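PDB 1IUH: 2'-5' RNA Ligase from Thermus thermophilus, which belongs to the LigT-like phosphoesterases of the 2H clan, alpha/beta proteins with a curved antiparallel sheet flanked by helices. Local coordinates for residues A[2-7]-A[169-174]; A[40-45]-A[96-101]. All coordinates share one frame; numbering follows the deposited sequence.

Interaction 1: A[2-7]-A[169-174]; sequences RLFYAV and PVYTVL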
loop_
_atom_site.group_PDB
_atom_site.type_symbol
_atom_site.label_atom_id
_atom_site.label_comp_id
_atom_site.label_asym_id
_atom_site.label_seq_id
_atom_site.Cartn_x
_atom_site.Cartn_y
_atom_site.Cartn_z
ATOM N N ARG A 2 -0.704 11.140 -10.249
ATOM C CA ARG A 2 -0.432 9.736 -10.092
ATOM C C ARG A 2 -1.072 9.442 -8.734
ATOM O O ARG A 2 -0.672 9.955 -7.678
ATOM C CB ARG A 2 1.060 9.594 -10.094
ATOM C CG ARG A 2 1.598 8.284 -9.722
ATOM C CD ARG A 2 3.094 8.487 -9.471
ATOM N NE ARG A 2 3.773 7.231 -9.191
ATOM C CZ ARG A 2 4.219 6.395 -10.131
ATOM N NH1 ARG A 2 4.063 6.686 -11.435
ATOM N NH2 ARG A 2 4.792 5.254 -9.741
ATOM N N LEU A 3 -2.119 8.655 -8.767
ATOM C CA LEU A 3 -2.896 8.362 -7.568
ATOM C C LEU A 3 -2.941 6.884 -7.190
ATOM O O LEU A 3 -2.788 6.010 -8.055
ATOM C CB LEU A 3 -4.331 8.804 -7.826
ATOM C CG LEU A 3 -4.586 10.271 -8.191
ATOM C CD1 LEU A 3 -5.948 10.395 -8.815
ATOM C CD2 LEU A 3 -4.495 11.146 -6.942
ATOM N N PHE A 4 -3.172 6.624 -5.902
ATOM C CA PHE A 4 -3.363 5.262 -5.373
ATOM C C PHE A 4 -4.177 5.316 -4.072
ATOM O O PHE A 4 -4.259 6.370 -3.411
ATOM C CB PHE A 4 -2.018 4.542 -5.113
ATOM C CG PHE A 4 -1.168 5.130 -4.000
ATOM C CD1 PHE A 4 -1.154 4.561 -2.734
ATOM C CD2 PHE A 4 -0.330 6.223 -4.223
ATOM C CE1 PHE A 4 -0.314 5.065 -1.704
ATOM C CE2 PHE A 4 0.516 6.730 -3.190
ATOM C CZ PHE A 4 0.507 6.132 -1.934
ATOM N N TYR A 5 -4.855 4.207 -3.772
ATOM C CA TYR A 5 -5.562 4.064 -2.496
ATOM C C TYR A 5 -4.642 3.240 -1.554
ATOM O O TYR A 5 -4.003 2.271 -1.954
ATOM C CB TYR A 5 -6.941 3.357 -2.618
ATOM C CG TYR A 5 -8.008 4.144 -3.381
ATOM C CD1 TYR A 5 -8.240 3.866 -4.732
ATOM C CD2 TYR A 5 -8.820 5.124 -2.750
ATOM C CE1 TYR A 5 -9.253 4.523 -5.449
ATOM C CE2 TYR A 5 -9.858 5.809 -3.476
ATOM C CZ TYR A 5 -10.047 5.475 -4.830
ATOM O OH TYR A 5 -10.999 6.014 -5.638
ATOM N N ALA A 6 -4.594 3.626 -0.292
ATOM C CA ALA A 6 -3.731 2.927 0.613
ATOM C C ALA A 6 -4.207 3.003 2.049
ATOM O O ALA A 6 -5.049 3.823 2.401
ATOM C CB ALA A 6 -2.270 3.525 0.509
ATOM N N VAL A 7 -3.624 2.146 2.875
ATOM C CA VAL A 7 -3.913 2.150 4.284
ATOM C C VAL A 7 -2.639 2.653 4.977
ATOM O O VAL A 7 -1.555 2.102 4.753
ATOM C CB VAL A 7 -4.197 0.743 4.796
ATOM C CG1 VAL A 7 -4.087 0.703 6.357
ATOM C CG2 VAL A 7 -5.490 0.320 4.347
ATOM N N PRO A 169 9.880 10.000 -3.909
ATOM C CA PRO A 169 8.447 10.320 -3.958
ATOM C C PRO A 169 7.882 11.130 -2.762
ATOM O O PRO A 169 8.224 10.884 -1.601
ATOM C CB PRO A 169 7.812 8.938 -4.148
ATOM C CG PRO A 169 8.678 8.060 -3.319
ATOM C CD PRO A 169 10.106 8.581 -3.555
ATOM N N VAL A 170 7.080 12.146 -3.072
ATOM C CA VAL A 170 6.469 12.931 -2.015
ATOM C C VAL A 170 4.971 12.651 -2.093
ATOM O O VAL A 170 4.346 12.805 -3.143
ATOM C CB VAL A 170 6.716 14.451 -2.199
ATOM C CG1 VAL A 170 6.163 15.232 -0.987
ATOM C CG2 VAL A 170 8.178 14.728 -2.365
ATOM N N TYR A 171 4.416 12.197 -0.978
ATOM C CA TYR A 171 2.986 11.868 -0.870
ATOM C C TYR A 171 2.101 13.034 -0.345
ATOM O O TYR A 171 2.486 13.757 0.562
ATOM C CB TYR A 171 2.781 10.638 0.074
ATOM C CG TYR A 171 3.289 9.271 -0.432
ATOM C CD1 TYR A 171 3.674 9.099 -1.771
ATOM C CD2 TYR A 171 3.480 8.175 0.448
ATOM C CE1 TYR A 171 4.243 7.937 -2.240
ATOM C CE2 TYR A 171 4.087 6.939 -0.031
ATOM C CZ TYR A 171 4.475 6.855 -1.384
ATOM O OH TYR A 171 5.207 5.786 -1.901
ATOM N N THR A 172 0.929 13.229 -0.938
ATOM C CA THR A 172 -0.037 14.197 -0.444
ATOM C C THR A 172 -1.364 13.454 -0.364
ATOM O O THR A 172 -1.844 12.923 -1.363
ATOM C CB THR A 172 -0.275 15.380 -1.366
ATOM O OG1 THR A 172 0.942 16.120 -1.567
ATOM C CG2 THR A 172 -1.311 16.279 -0.742
ATOM N N VAL A 173 -1.937 13.409 0.841
ATOM C CA VAL A 173 -3.213 12.744 1.088
ATOM C C VAL A 173 -4.364 13.635 0.619
ATOM O O VAL A 173 -4.600 14.652 1.248
ATOM C CB VAL A 173 -3.411 12.483 2.620
ATOM C CG1 VAL A 173 -4.884 11.956 2.893
ATOM C CG2 VAL A 173 -2.339 11.562 3.130
ATOM N N LEU A 174 -5.080 13.287 -0.454
ATOM C CA LEU A 174 -6.167 14.120 -0.907
ATOM C C LEU A 174 -7.296 13.905 -0.013
ATOM O O LEU A 174 -8.046 14.789 0.207
ATOM C CB LEU A 174 -6.601 13.780 -2.304
ATOM C CG LEU A 174 -5.398 13.842 -3.238
ATOM C CD1 LEU A 174 -5.869 13.721 -4.684
ATOM C CD2 LEU A 174 -4.646 15.169 -3.010
#
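F4 sends the edge of its ring into one face of Y171, a T-shaped pair with centroids 5.3 Å apart and planes at 68°. The tip of the F4 ring does the touching: its CZ stands 4.0 Å above the plane of the Y171 ring, over the centre, while F4 CE2 lies 4.0 Å from Y171 CE1. F4 reaches across by taking the crowded position for CG, between the backbone N and the carbonyl carbon (chi1 67°).

A second, smaller contact forms through L3, whose CB points to the other face of strand 2-7 from that of F4. Its CD2 meets CD1 of L174 at 3.7 Å, with the two leucine side chains crossing at about a right angle. L174 lies where the 169-178 strand turns a corner, and its CB points toward segment 2-7.

The two segments are not adjacent strands. Both pair antiparallel with strand 150-164, which separates them; R2 and F4 bond through their backbones to S162 and V160. Side chains therefore bridge a gap of 9.4 Å between L3 CA and L174 CA, the closest pair of CA atoms. The ring of H39 meets both F4 and Y171, making an aromatic cluster on one side of the sheet, whereas L3 packs against L53 and Y56 of helix 53-66 on the other.

With no hydrogen bond across it, the contact depends on shape and dispersion, with a modest edge-to-face electrostatic term from the ring hydrogens of F4 directed at the pi cloud of Y171.

Interaction 2: A[40-45]-A[96-101]; sequences LTLLFL and EGFLRL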
loop_
_atom_site.group_PDB
_atom_site.type_symbol
_atom_site.label_atom_id
_atom_site.label_comp_id
_atom_site.label_asym_id
_atom_site.label_seq_id
_atom_site.Cartn_x
_atom_site.Cartn_y
_atom_site.Cartn_z
ATOM N N LEU A 40 0.272 0.281 3.084
ATOM C CA LEU A 40 -0.158 -0.885 2.282
ATOM C C LEU A 40 -1.076 -0.348 1.192
ATOM O O LEU A 40 -2.134 0.232 1.494
ATOM C CB LEU A 40 -0.954 -1.885 3.136
ATOM C CG LEU A 40 -1.359 -3.194 2.464
ATOM C CD1 LEU A 40 -1.372 -4.403 3.493
ATOM C CD2 LEU A 40 -2.752 -2.970 1.849
ATOM N N THR A 41 -0.695 -0.524 -0.059
ATOM C CA THR A 41 -1.527 -0.039 -1.170
ATOM C C THR A 41 -2.715 -0.940 -1.520
ATOM O O THR A 41 -2.569 -2.115 -1.660
ATOM C CB THR A 41 -0.658 0.156 -2.422
ATOM O OG1 THR A 41 0.382 1.116 -2.119
ATOM C CG2 THR A 41 -1.509 0.629 -3.600
ATOM N N LEU A 42 -3.922 -0.415 -1.614
ATOM C CA LEU A 42 -5.017 -1.325 -1.969
ATOM C C LEU A 42 -5.234 -1.359 -3.476
ATOM O O LEU A 42 -5.653 -2.365 -4.034
ATOM C CB LEU A 42 -6.286 -0.929 -1.277
ATOM C CG LEU A 42 -6.127 -0.813 0.224
ATOM C CD1 LEU A 42 -7.065 0.279 0.739
ATOM C CD2 LEU A 42 -6.433 -2.151 0.853
ATOM N N LEU A 43 -4.891 -0.277 -4.138
ATOM C CA LEU A 43 -5.065 -0.184 -5.578
ATOM C C LEU A 43 -4.291 1.004 -6.127
ATOM O O LEU A 43 -4.566 2.112 -5.718
ATOM C CB LEU A 43 -6.535 0.001 -5.911
ATOM C CG LEU A 43 -6.809 0.193 -7.407
ATOM C CD1 LEU A 43 -6.387 -1.068 -8.089
ATOM C CD2 LEU A 43 -8.353 0.482 -7.688
ATOM N N PHE A 44 -3.307 0.762 -7.002
ATOM C CA PHE A 44 -2.515 1.831 -7.635
ATOM C C PHE A 44 -3.253 2.272 -8.931
ATOM O O PHE A 44 -3.735 1.438 -9.694
ATOM C CB PHE A 44 -1.119 1.286 -7.906
ATOM C CG PHE A 44 -0.258 2.176 -8.687
ATOM C CD1 PHE A 44 0.224 3.351 -8.138
ATOM C CD2 PHE A 44 0.101 1.839 -9.996
ATOM C CE1 PHE A 44 1.058 4.192 -8.875
ATOM C CE2 PHE A 44 0.944 2.672 -10.745
ATOM C CZ PHE A 44 1.423 3.859 -10.176
ATOM N N LEU A 45 -3.393 3.574 -9.152
ATOM C CA LEU A 45 -4.108 4.064 -10.326
ATOM C C LEU A 45 -3.234 4.623 -11.473
ATOM O O LEU A 45 -3.691 4.762 -12.595
ATOM C CB LEU A 45 -5.164 5.114 -9.903
ATOM C CG LEU A 45 -6.310 4.703 -8.954
ATOM C CD1 LEU A 45 -7.214 5.941 -8.799
ATOM C CD2 LEU A 45 -7.141 3.501 -9.436
ATOM N N GLU A 96 -9.057 -10.384 5.433
ATOM C CA GLU A 96 -10.111 -10.375 4.426
ATOM C C GLU A 96 -10.439 -8.930 3.966
ATOM O O GLU A 96 -10.672 -8.653 2.762
ATOM C CB GLU A 96 -11.362 -10.946 5.045
ATOM C CG GLU A 96 -11.745 -12.268 4.466
ATOM C CD GLU A 96 -12.014 -12.183 2.988
ATOM O OE1 GLU A 96 -11.164 -12.702 2.194
ATOM O OE2 GLU A 96 -13.072 -11.586 2.638
ATOM N N GLY A 97 -10.483 -8.049 4.971
ATOM C CA GLY A 97 -10.794 -6.653 4.771
ATOM C C GLY A 97 -9.958 -5.977 3.701
ATOM O O GLY A 97 -10.535 -5.164 2.957
ATOM N N PHE A 98 -8.648 -6.279 3.625
ATOM C CA PHE A 98 -7.825 -5.673 2.593
ATOM C C PHE A 98 -8.312 -6.140 1.253
ATOM O O PHE A 98 -8.403 -5.350 0.312
ATOM C CB PHE A 98 -6.335 -6.049 2.680
ATOM C CG PHE A 98 -5.656 -5.562 3.908
ATOM C CD1 PHE A 98 -4.893 -6.452 4.681
ATOM C CD2 PHE A 98 -5.798 -4.211 4.332
ATOM C CE1 PHE A 98 -4.272 -6.006 5.871
ATOM C CE2 PHE A 98 -5.181 -3.753 5.529
ATOM C CZ PHE A 98 -4.409 -4.654 6.308
ATOM N N LEU A 99 -8.622 -7.423 1.153
ATOM C CA LEU A 99 -9.051 -7.951 -0.130
ATOM C C LEU A 99 -10.394 -7.358 -0.479
ATOM O O LEU A 99 -10.592 -6.971 -1.616
ATOM C CB LEU A 99 -9.125 -9.488 -0.128
ATOM C CG LEU A 99 -7.973 -10.488 0.209
ATOM C CD1 LEU A 99 -6.569 -9.871 0.211
ATOM C CD2 LEU A 99 -8.236 -11.109 1.585
ATOM N N ARG A 100 -11.307 -7.261 0.485
ATOM C CA ARG A 100 -12.637 -6.666 0.210
ATOM C C ARG A 100 -12.507 -5.187 -0.276
ATOM O O ARG A 100 -13.099 -4.778 -1.291
ATOM C CB ARG A 100 -13.584 -6.769 1.437
ATOM C CG ARG A 100 -14.025 -8.199 1.795
ATOM C CD ARG A 100 -14.815 -8.261 3.093
ATOM N NE ARG A 100 -16.102 -7.572 3.022
ATOM C CZ ARG A 100 -17.215 -8.037 2.416
ATOM N NH1 ARG A 100 -17.255 -9.228 1.825
ATOM N NH2 ARG A 100 -18.298 -7.276 2.326
ATOM N N LEU A 101 -11.703 -4.387 0.398
ATOM C CA LEU A 101 -11.536 -3.019 -0.113
ATOM C C LEU A 101 -10.859 -2.999 -1.505
ATOM O O LEU A 101 -11.209 -2.207 -2.368
ATOM C CB LEU A 101 -10.727 -2.154 0.869
ATOM C CG LEU A 101 -11.421 -1.872 2.204
ATOM C CD1 LEU A 101 -10.464 -1.035 3.106
ATOM C CD2 LEU A 101 -12.754 -1.170 1.960
#
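L40 and L42 both close on F98, the first over its ring and the second beside its backbone. CD1 of L40 sits squarely over one face in a CH-pi contact, 4.1 Å from the ring centroid of F98 and 10° off the ring normal. The other methyl of the fork, L40 CD2, lies on the same side of the ring plane but displaced towards F98 CD2, which it meets at 4.1 Å. Its extended first torsion, with CG anti to the backbone N (chi1 -175°), carries both methyls of L40 towards the helix.

L42 approaches at about a right angle to F98, and a single methyl does its work. L42 CD2 is nearest the carbonyl O of F98 at 3.8 Å, then F98 CD2 at 4.1 Å, then L101 CB at 4.3 Å. F98 and L101 are three residues apart on helix 96-113, so this methyl rests against the same side of its first turns.

L40 is the middle residue of H39-L40-T41, which matches one of the two HxT/S motifs for which the 2H clan is named. While L40 faces the core, T41 packs on F4 of strand 2-8 and makes a weak hydrogen bond to H39. Just beyond, L42 and L43 both face Y5, a classic beta bulge where the strand turns a corner.

Around this first shell, F98 is held between neighbours: F70 makes an edge-to-face pair with it, and W152, V154 and F127 also touch it. F157 packs on both L42 and L101. R106, farther along the same helix, donates a hydrogen bond to the carbonyl O of L42, and R100 forms a salt bridge with E67.

From the N terminus, strand 2-8 enters interaction 1 at once, but its partner, 169-174, arrives only after 161 intervening residues, so this contact closes nearly the whole modelled chain into one long loop. Interaction 2 lies entirely within that span: 40-45 meets 96-101 after a further 50 residues, making a smaller loop that does not cross the larger one. The two contacts join directly because strands 2-8 and 39-47 are antiparallel neighbours, with Y5 O 2.7 Å from L42 N in a probable hydrogen bond. Together they tie the C-terminal strand, the N-terminal strand, the bulged 39-47 strand and helix 96-113.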